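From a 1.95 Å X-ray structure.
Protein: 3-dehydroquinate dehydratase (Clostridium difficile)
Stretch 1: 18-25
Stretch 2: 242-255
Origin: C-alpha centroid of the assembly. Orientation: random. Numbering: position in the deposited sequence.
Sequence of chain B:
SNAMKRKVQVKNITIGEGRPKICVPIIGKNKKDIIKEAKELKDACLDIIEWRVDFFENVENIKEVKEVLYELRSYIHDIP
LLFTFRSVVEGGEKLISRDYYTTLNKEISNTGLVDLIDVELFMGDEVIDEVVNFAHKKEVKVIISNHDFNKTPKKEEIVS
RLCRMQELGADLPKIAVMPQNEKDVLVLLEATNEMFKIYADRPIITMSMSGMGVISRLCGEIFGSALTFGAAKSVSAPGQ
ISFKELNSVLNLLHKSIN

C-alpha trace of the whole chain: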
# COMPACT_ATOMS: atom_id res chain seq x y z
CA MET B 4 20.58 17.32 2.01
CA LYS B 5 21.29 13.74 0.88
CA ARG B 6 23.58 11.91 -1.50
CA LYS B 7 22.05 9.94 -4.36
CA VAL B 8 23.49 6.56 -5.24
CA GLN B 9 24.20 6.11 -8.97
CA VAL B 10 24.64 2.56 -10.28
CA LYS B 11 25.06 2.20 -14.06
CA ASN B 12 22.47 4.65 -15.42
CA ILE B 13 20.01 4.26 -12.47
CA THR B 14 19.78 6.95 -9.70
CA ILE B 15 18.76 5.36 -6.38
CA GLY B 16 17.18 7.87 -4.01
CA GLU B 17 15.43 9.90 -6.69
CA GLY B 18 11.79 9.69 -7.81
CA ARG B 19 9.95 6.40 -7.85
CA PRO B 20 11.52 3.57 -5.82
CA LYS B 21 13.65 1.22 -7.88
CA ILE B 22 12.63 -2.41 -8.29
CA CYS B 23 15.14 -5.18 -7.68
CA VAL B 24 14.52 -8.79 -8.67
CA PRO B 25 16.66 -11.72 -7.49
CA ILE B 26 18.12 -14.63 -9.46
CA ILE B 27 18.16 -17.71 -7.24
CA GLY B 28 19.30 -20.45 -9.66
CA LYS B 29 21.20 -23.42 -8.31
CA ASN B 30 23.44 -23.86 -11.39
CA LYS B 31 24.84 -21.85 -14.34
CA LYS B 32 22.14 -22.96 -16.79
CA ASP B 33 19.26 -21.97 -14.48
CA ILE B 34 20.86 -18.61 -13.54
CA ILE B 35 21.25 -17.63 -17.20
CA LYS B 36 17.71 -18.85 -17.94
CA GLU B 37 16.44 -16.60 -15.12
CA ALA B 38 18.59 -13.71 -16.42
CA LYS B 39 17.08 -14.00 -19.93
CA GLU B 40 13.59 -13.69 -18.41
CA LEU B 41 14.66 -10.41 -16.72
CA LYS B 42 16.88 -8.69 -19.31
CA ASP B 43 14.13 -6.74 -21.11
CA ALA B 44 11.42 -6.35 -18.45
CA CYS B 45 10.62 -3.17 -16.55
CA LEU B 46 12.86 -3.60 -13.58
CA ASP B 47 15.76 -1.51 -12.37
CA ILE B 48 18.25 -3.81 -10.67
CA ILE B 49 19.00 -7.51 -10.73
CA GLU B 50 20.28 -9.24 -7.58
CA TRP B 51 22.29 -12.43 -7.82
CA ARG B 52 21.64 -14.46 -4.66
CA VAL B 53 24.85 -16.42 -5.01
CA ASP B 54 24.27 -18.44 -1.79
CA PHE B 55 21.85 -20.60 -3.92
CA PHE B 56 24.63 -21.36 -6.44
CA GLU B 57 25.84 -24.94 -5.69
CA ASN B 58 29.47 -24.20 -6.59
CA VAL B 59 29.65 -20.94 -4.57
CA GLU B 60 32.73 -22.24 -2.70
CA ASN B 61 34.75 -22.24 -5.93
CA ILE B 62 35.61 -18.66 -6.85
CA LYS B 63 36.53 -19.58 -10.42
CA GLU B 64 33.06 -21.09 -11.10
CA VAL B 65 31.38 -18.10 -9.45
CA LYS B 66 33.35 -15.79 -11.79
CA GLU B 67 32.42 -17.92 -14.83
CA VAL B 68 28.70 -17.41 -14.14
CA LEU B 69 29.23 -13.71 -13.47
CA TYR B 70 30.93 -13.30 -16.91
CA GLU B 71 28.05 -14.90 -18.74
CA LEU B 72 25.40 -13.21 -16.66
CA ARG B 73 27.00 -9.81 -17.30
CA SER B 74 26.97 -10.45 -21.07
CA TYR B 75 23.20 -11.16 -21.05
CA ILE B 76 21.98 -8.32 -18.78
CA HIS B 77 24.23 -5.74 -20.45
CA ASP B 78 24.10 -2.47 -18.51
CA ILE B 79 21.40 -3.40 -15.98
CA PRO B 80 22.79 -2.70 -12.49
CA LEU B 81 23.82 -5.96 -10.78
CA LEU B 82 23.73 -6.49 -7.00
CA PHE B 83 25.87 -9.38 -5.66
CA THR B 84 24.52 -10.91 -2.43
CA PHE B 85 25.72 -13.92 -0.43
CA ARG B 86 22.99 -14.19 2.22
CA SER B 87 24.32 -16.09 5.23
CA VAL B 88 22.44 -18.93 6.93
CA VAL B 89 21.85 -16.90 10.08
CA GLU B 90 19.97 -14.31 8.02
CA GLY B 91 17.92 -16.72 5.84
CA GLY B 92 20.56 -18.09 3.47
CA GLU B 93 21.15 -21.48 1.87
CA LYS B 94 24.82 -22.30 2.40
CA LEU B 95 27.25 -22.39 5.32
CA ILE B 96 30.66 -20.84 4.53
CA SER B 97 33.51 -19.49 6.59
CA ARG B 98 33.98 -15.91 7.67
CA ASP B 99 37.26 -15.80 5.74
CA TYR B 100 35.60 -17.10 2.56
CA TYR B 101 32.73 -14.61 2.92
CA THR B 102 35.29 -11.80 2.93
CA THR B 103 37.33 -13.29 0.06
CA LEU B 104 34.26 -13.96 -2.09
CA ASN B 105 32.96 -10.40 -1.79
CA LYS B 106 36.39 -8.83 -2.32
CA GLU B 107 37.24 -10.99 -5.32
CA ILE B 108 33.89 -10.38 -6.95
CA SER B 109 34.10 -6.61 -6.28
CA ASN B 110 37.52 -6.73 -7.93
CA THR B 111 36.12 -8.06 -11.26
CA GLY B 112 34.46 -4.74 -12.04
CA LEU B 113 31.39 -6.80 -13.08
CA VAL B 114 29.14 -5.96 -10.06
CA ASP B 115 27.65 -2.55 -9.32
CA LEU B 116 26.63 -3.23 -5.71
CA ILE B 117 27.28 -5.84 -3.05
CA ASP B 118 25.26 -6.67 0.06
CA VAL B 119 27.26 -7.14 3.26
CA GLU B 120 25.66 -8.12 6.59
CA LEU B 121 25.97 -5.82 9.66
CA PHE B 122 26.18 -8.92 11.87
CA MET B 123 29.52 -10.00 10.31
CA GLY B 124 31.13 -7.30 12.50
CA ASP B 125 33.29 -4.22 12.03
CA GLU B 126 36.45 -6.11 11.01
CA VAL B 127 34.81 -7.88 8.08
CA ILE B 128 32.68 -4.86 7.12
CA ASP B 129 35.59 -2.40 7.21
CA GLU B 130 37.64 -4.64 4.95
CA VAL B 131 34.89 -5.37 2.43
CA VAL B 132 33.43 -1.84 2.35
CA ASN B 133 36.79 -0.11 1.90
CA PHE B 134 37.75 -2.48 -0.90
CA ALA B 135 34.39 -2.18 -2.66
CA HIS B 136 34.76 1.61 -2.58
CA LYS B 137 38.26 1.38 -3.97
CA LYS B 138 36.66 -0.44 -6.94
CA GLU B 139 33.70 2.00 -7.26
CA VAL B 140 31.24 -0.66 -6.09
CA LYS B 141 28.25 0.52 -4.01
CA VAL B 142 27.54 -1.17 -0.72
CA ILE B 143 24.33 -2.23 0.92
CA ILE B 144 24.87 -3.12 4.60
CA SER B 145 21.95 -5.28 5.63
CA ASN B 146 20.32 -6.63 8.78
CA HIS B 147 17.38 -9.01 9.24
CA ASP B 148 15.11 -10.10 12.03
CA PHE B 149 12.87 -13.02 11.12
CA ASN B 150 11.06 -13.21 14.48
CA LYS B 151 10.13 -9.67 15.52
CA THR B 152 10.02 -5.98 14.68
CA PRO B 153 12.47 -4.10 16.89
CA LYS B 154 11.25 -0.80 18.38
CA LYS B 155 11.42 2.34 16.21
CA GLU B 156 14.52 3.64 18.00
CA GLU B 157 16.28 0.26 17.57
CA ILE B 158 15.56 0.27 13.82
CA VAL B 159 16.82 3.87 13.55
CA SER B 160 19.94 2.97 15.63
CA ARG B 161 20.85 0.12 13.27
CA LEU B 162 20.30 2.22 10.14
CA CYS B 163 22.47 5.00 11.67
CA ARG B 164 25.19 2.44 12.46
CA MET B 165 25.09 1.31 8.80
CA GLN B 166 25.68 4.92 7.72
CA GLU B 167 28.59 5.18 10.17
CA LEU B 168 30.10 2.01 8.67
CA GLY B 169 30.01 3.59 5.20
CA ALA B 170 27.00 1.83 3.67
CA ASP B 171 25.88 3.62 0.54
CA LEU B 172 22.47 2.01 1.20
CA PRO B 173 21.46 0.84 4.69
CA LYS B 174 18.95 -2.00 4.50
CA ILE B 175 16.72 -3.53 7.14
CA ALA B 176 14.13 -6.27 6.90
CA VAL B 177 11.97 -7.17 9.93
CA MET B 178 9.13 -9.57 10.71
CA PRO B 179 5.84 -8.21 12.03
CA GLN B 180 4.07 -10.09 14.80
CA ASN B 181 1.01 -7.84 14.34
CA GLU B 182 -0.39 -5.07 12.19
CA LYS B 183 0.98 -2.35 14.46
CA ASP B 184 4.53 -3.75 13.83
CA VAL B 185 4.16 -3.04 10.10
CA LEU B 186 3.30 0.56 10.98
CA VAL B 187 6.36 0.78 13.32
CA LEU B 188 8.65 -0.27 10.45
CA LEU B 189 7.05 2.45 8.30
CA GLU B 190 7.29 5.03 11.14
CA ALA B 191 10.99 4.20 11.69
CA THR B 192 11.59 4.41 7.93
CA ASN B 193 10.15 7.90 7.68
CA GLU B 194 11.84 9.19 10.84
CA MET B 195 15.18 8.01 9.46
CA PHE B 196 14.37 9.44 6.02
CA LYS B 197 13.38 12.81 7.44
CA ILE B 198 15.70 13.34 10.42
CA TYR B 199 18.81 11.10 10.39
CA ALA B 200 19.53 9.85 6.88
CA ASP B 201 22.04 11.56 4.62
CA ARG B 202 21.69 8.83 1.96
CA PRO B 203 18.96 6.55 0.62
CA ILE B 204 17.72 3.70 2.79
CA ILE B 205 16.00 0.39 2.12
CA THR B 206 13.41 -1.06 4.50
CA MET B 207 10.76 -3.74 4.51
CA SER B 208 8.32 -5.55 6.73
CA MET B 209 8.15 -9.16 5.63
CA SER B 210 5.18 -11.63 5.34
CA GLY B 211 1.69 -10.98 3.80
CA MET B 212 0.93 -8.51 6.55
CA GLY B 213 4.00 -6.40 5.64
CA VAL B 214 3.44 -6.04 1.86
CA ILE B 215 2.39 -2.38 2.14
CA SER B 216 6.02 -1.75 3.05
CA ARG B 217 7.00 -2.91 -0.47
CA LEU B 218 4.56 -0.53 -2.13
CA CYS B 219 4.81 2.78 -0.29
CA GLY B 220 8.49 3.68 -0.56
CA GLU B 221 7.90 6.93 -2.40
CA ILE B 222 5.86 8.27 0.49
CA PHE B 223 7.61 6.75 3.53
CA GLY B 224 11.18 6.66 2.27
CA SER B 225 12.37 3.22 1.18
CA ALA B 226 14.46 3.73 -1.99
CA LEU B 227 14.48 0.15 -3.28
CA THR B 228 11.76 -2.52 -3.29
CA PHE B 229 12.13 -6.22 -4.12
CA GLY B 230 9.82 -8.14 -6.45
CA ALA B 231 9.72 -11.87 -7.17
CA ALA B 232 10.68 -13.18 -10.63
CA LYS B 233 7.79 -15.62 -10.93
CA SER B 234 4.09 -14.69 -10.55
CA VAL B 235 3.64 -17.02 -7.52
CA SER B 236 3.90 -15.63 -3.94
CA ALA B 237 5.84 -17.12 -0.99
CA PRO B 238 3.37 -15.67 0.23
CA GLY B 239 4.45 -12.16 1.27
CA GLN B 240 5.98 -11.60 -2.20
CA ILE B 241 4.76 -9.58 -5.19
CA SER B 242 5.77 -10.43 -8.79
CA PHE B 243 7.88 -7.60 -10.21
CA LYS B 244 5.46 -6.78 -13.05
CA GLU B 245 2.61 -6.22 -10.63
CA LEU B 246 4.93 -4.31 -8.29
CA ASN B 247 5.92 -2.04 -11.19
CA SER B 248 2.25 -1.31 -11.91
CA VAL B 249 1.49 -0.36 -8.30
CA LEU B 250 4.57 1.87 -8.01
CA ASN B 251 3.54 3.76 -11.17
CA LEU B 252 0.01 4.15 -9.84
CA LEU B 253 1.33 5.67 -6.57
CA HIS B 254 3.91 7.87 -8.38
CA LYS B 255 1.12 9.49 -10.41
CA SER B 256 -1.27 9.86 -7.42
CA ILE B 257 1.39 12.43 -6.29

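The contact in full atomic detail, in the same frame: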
# COMPACT_ATOMS: atom_id res chain seq x y z
N GLY B 18 13.07 10.09 -7.24
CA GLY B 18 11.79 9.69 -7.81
C GLY B 18 11.15 8.42 -7.26
O GLY B 18 11.10 8.18 -6.05
N ARG B 19 10.64 7.61 -8.18
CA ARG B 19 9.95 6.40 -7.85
C ARG B 19 10.98 5.40 -7.30
O ARG B 19 12.11 5.39 -7.76
CB ARG B 19 9.32 5.85 -9.12
CG ARG B 19 8.12 4.95 -8.89
CD ARG B 19 7.94 4.01 -10.05
NE ARG B 19 9.01 3.02 -10.04
CZ ARG B 19 9.08 1.96 -10.83
NH1 ARG B 19 8.13 1.73 -11.73
NH2 ARG B 19 10.11 1.13 -10.72
N PRO B 20 10.59 4.58 -6.30
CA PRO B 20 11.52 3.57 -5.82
C PRO B 20 11.93 2.64 -6.94
O PRO B 20 11.14 2.39 -7.85
CB PRO B 20 10.69 2.79 -4.81
CG PRO B 20 9.69 3.76 -4.32
CD PRO B 20 9.41 4.69 -5.44
N LYS B 21 13.14 2.13 -6.87
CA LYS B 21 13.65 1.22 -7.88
C LYS B 21 13.29 -0.21 -7.51
O LYS B 21 13.26 -0.56 -6.32
CB LYS B 21 15.16 1.39 -8.04
CG LYS B 21 15.61 2.86 -8.22
CD LYS B 21 14.94 3.53 -9.42
CE LYS B 21 15.39 4.99 -9.57
NZ LYS B 21 14.83 5.85 -8.46
N ILE B 22 13.00 -1.02 -8.51
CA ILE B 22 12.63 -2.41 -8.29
C ILE B 22 13.80 -3.33 -8.57
O ILE B 22 14.42 -3.27 -9.66
CB ILE B 22 11.48 -2.84 -9.22
CG1 ILE B 22 10.24 -2.01 -8.95
CG2 ILE B 22 11.16 -4.34 -9.00
CD1 ILE B 22 9.08 -2.32 -9.88
N CYS B 23 14.08 -4.19 -7.60
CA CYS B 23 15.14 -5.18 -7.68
C CYS B 23 14.52 -6.57 -7.69
O CYS B 23 13.61 -6.85 -6.89
CB CYS B 23 16.07 -5.06 -6.48
SG CYS B 23 17.47 -6.14 -6.50
N VAL B 24 15.01 -7.43 -8.57
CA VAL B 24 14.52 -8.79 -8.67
C VAL B 24 15.69 -9.76 -8.53
O VAL B 24 16.70 -9.60 -9.22
CB VAL B 24 13.85 -9.03 -10.03
CG1 VAL B 24 13.26 -10.43 -10.09
CG2 VAL B 24 12.77 -7.97 -10.29
N PRO B 25 15.58 -10.76 -7.64
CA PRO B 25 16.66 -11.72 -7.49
C PRO B 25 16.66 -12.90 -8.46
O PRO B 25 15.60 -13.32 -8.95
CB PRO B 25 16.46 -12.27 -6.06
CG PRO B 25 15.08 -12.04 -5.73
CD PRO B 25 14.60 -10.86 -6.54
N SER B 242 5.01 -10.25 -7.54
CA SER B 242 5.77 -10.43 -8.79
C SER B 242 6.16 -9.03 -9.25
O SER B 242 5.39 -8.06 -9.07
CB SER B 242 4.95 -11.14 -9.85
OG SER B 242 3.96 -10.28 -10.38
N PHE B 243 7.33 -8.92 -9.86
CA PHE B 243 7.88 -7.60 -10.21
C PHE B 243 7.05 -6.79 -11.19
O PHE B 243 7.05 -5.56 -11.13
CB PHE B 243 9.36 -7.72 -10.65
CG PHE B 243 9.55 -8.23 -12.05
CD1 PHE B 243 9.60 -7.35 -13.12
CD2 PHE B 243 9.74 -9.59 -12.29
CE1 PHE B 243 9.79 -7.82 -14.41
CE2 PHE B 243 9.93 -10.05 -13.57
CZ PHE B 243 9.95 -9.17 -14.63
N LYS B 244 6.32 -7.47 -12.08
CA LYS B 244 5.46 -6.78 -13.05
C LYS B 244 4.33 -6.06 -12.32
O LYS B 244 4.04 -4.88 -12.57
CB LYS B 244 4.85 -7.76 -14.06
CG LYS B 244 5.87 -8.45 -14.95
CD LYS B 244 5.20 -9.48 -15.87
CE LYS B 244 6.24 -10.30 -16.61
NZ LYS B 244 5.62 -11.25 -17.60
N GLU B 245 3.71 -6.77 -11.39
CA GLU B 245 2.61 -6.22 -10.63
C GLU B 245 3.12 -5.13 -9.68
O GLU B 245 2.43 -4.14 -9.43
CB GLU B 245 1.86 -7.34 -9.91
CG GLU B 245 1.21 -8.31 -10.90
CD GLU B 245 0.39 -9.41 -10.25
OE1 GLU B 245 0.56 -9.65 -9.04
OE2 GLU B 245 -0.43 -10.04 -10.96
N LEU B 246 4.34 -5.30 -9.17
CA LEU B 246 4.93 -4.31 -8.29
C LEU B 246 5.19 -3.03 -9.10
O LEU B 246 4.94 -1.91 -8.61
CB LEU B 246 6.22 -4.86 -7.67
CG LEU B 246 6.95 -4.02 -6.63
CD1 LEU B 246 6.00 -3.65 -5.53
CD2 LEU B 246 8.20 -4.78 -6.07
N ASN B 247 5.67 -3.19 -10.33
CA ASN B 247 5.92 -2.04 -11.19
C ASN B 247 4.62 -1.25 -11.42
O ASN B 247 4.62 -0.02 -11.33
CB ASN B 247 6.50 -2.46 -12.55
CG ASN B 247 6.97 -1.27 -13.38
OD1 ASN B 247 7.86 -0.53 -12.96
ND2 ASN B 247 6.38 -1.09 -14.55
N SER B 248 3.53 -1.95 -11.68
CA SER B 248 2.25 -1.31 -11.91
C SER B 248 1.79 -0.49 -10.71
O SER B 248 1.35 0.63 -10.86
CB SER B 248 1.19 -2.35 -12.26
OG SER B 248 1.57 -3.08 -13.40
N VAL B 249 1.90 -1.07 -9.52
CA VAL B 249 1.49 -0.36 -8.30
C VAL B 249 2.36 0.88 -8.04
O VAL B 249 1.83 1.94 -7.69
CB VAL B 249 1.50 -1.28 -7.07
CG1 VAL B 249 1.07 -0.50 -5.82
CG2 VAL B 249 0.57 -2.47 -7.29
N LEU B 250 3.67 0.75 -8.21
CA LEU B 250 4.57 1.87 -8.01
C LEU B 250 4.24 3.04 -8.95
O LEU B 250 4.31 4.20 -8.56
CB LEU B 250 6.02 1.45 -8.18
CG LEU B 250 6.55 0.42 -7.19
CD1 LEU B 250 8.04 0.13 -7.49
CD2 LEU B 250 6.40 0.90 -5.80
N ASN B 251 3.89 2.72 -10.20
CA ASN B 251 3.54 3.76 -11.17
C ASN B 251 2.23 4.42 -10.79
O ASN B 251 2.07 5.63 -10.94
CB ASN B 251 3.46 3.20 -12.58
CG ASN B 251 4.82 2.87 -13.16
OD1 ASN B 251 5.87 3.27 -12.62
ND2 ASN B 251 4.82 2.17 -14.29
N LEU B 252 1.30 3.63 -10.28
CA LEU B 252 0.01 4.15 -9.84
C LEU B 252 0.19 5.13 -8.67
O LEU B 252 -0.48 6.17 -8.61
CB LEU B 252 -0.91 2.99 -9.45
CG LEU B 252 -2.32 3.34 -8.97
CD1 LEU B 252 -3.12 4.01 -10.09
CD2 LEU B 252 -3.03 2.10 -8.47
N LEU B 253 1.07 4.80 -7.73
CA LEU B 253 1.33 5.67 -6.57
C LEU B 253 2.18 6.90 -6.95
O LEU B 253 2.00 7.98 -6.38
CB LEU B 253 1.98 4.89 -5.41
CG LEU B 253 1.09 3.80 -4.77
CD1 LEU B 253 1.88 2.85 -3.83
CD2 LEU B 253 -0.06 4.41 -4.03
N HIS B 254 3.08 6.75 -7.93
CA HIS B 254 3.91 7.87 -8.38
C HIS B 254 3.02 8.96 -8.97
O HIS B 254 3.23 10.14 -8.70
CB HIS B 254 4.93 7.39 -9.43
CG HIS B 254 5.90 8.46 -9.88
ND1 HIS B 254 6.85 8.99 -9.05
CD2 HIS B 254 6.08 9.05 -11.09
CE1 HIS B 254 7.56 9.89 -9.71
NE2 HIS B 254 7.12 9.94 -10.95
N LYS B 255 2.03 8.55 -9.76
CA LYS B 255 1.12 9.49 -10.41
C LYS B 255 0.03 10.05 -9.48
O LYS B 255 -0.52 11.11 -9.77
CB LYS B 255 0.48 8.88 -11.67
CG LYS B 255 -0.49 7.72 -11.43
CD LYS B 255 -1.45 7.53 -12.62
CE LYS B 255 -0.72 7.32 -13.95
NZ LYS B 255 0.21 6.17 -13.91
O HOH W 1 10.99 -0.63 -12.61

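Stretches 18-25 and 242-255 bury 484 Å², both sides summed; within them the strand 21-25 and the helix 243-255 run almost antiparallel (172°), with axes 9.6 Å apart at their closest. Most of this surface belongs to Arg19, Ile22 and Leu250.

Arg19 lies in the loop just before the strand, with its CB directed toward the helix. Its extended chi1 and chi2 (both t), followed by a turn at chi3 (p), lay the side chain along the helix surface. There Arg19 NH1 donates two hydrogen bonds, to OD1 of Asn247 at 2.6 Å and to OD1 of Asn251 at 2.9 Å. The two asparagines are one helical turn apart, so a single nitrogen can reach both carbonyl oxygens, which lie near the guanidinium plane. Leu250 CB covers one face of that group, and Arg19 CD sits 3.7 Å from the same atom. Within its own stretch, Arg19 NE and NH2 also donate to Pro20 O, at 3.1 Å and 3.3 Å respectively, which steadies the guanidinium. A water adds a further link, accepting from Arg19 NH2 (2.7 Å) and donating to Asn247 OD1 (3.2 Å). Nearer the backbone, Arg19 CB meets ND1 of His254 at 4.0 Å.

Beyond this polar cluster the contact becomes apolar. Ile22, buried and in the mt rotamer, extends its CD1 to 3.4 Å from Asn247 CA, close against the helix backbone, while its CG1 lies 3.4 Å from Leu250 CD1 and its CG2 4.2 Å from Leu246 CD2. Leu250, also mt, thus serves both partners, its aliphatic side chain suited to the guanidinium face as well as to isoleucine.

Strand alternation turns Lys21 and Cys23 away and brings Val24 toward the helix, where its CG2 packs 3.4 Å from Phe243 CB and closes the apolar contact at the first turn.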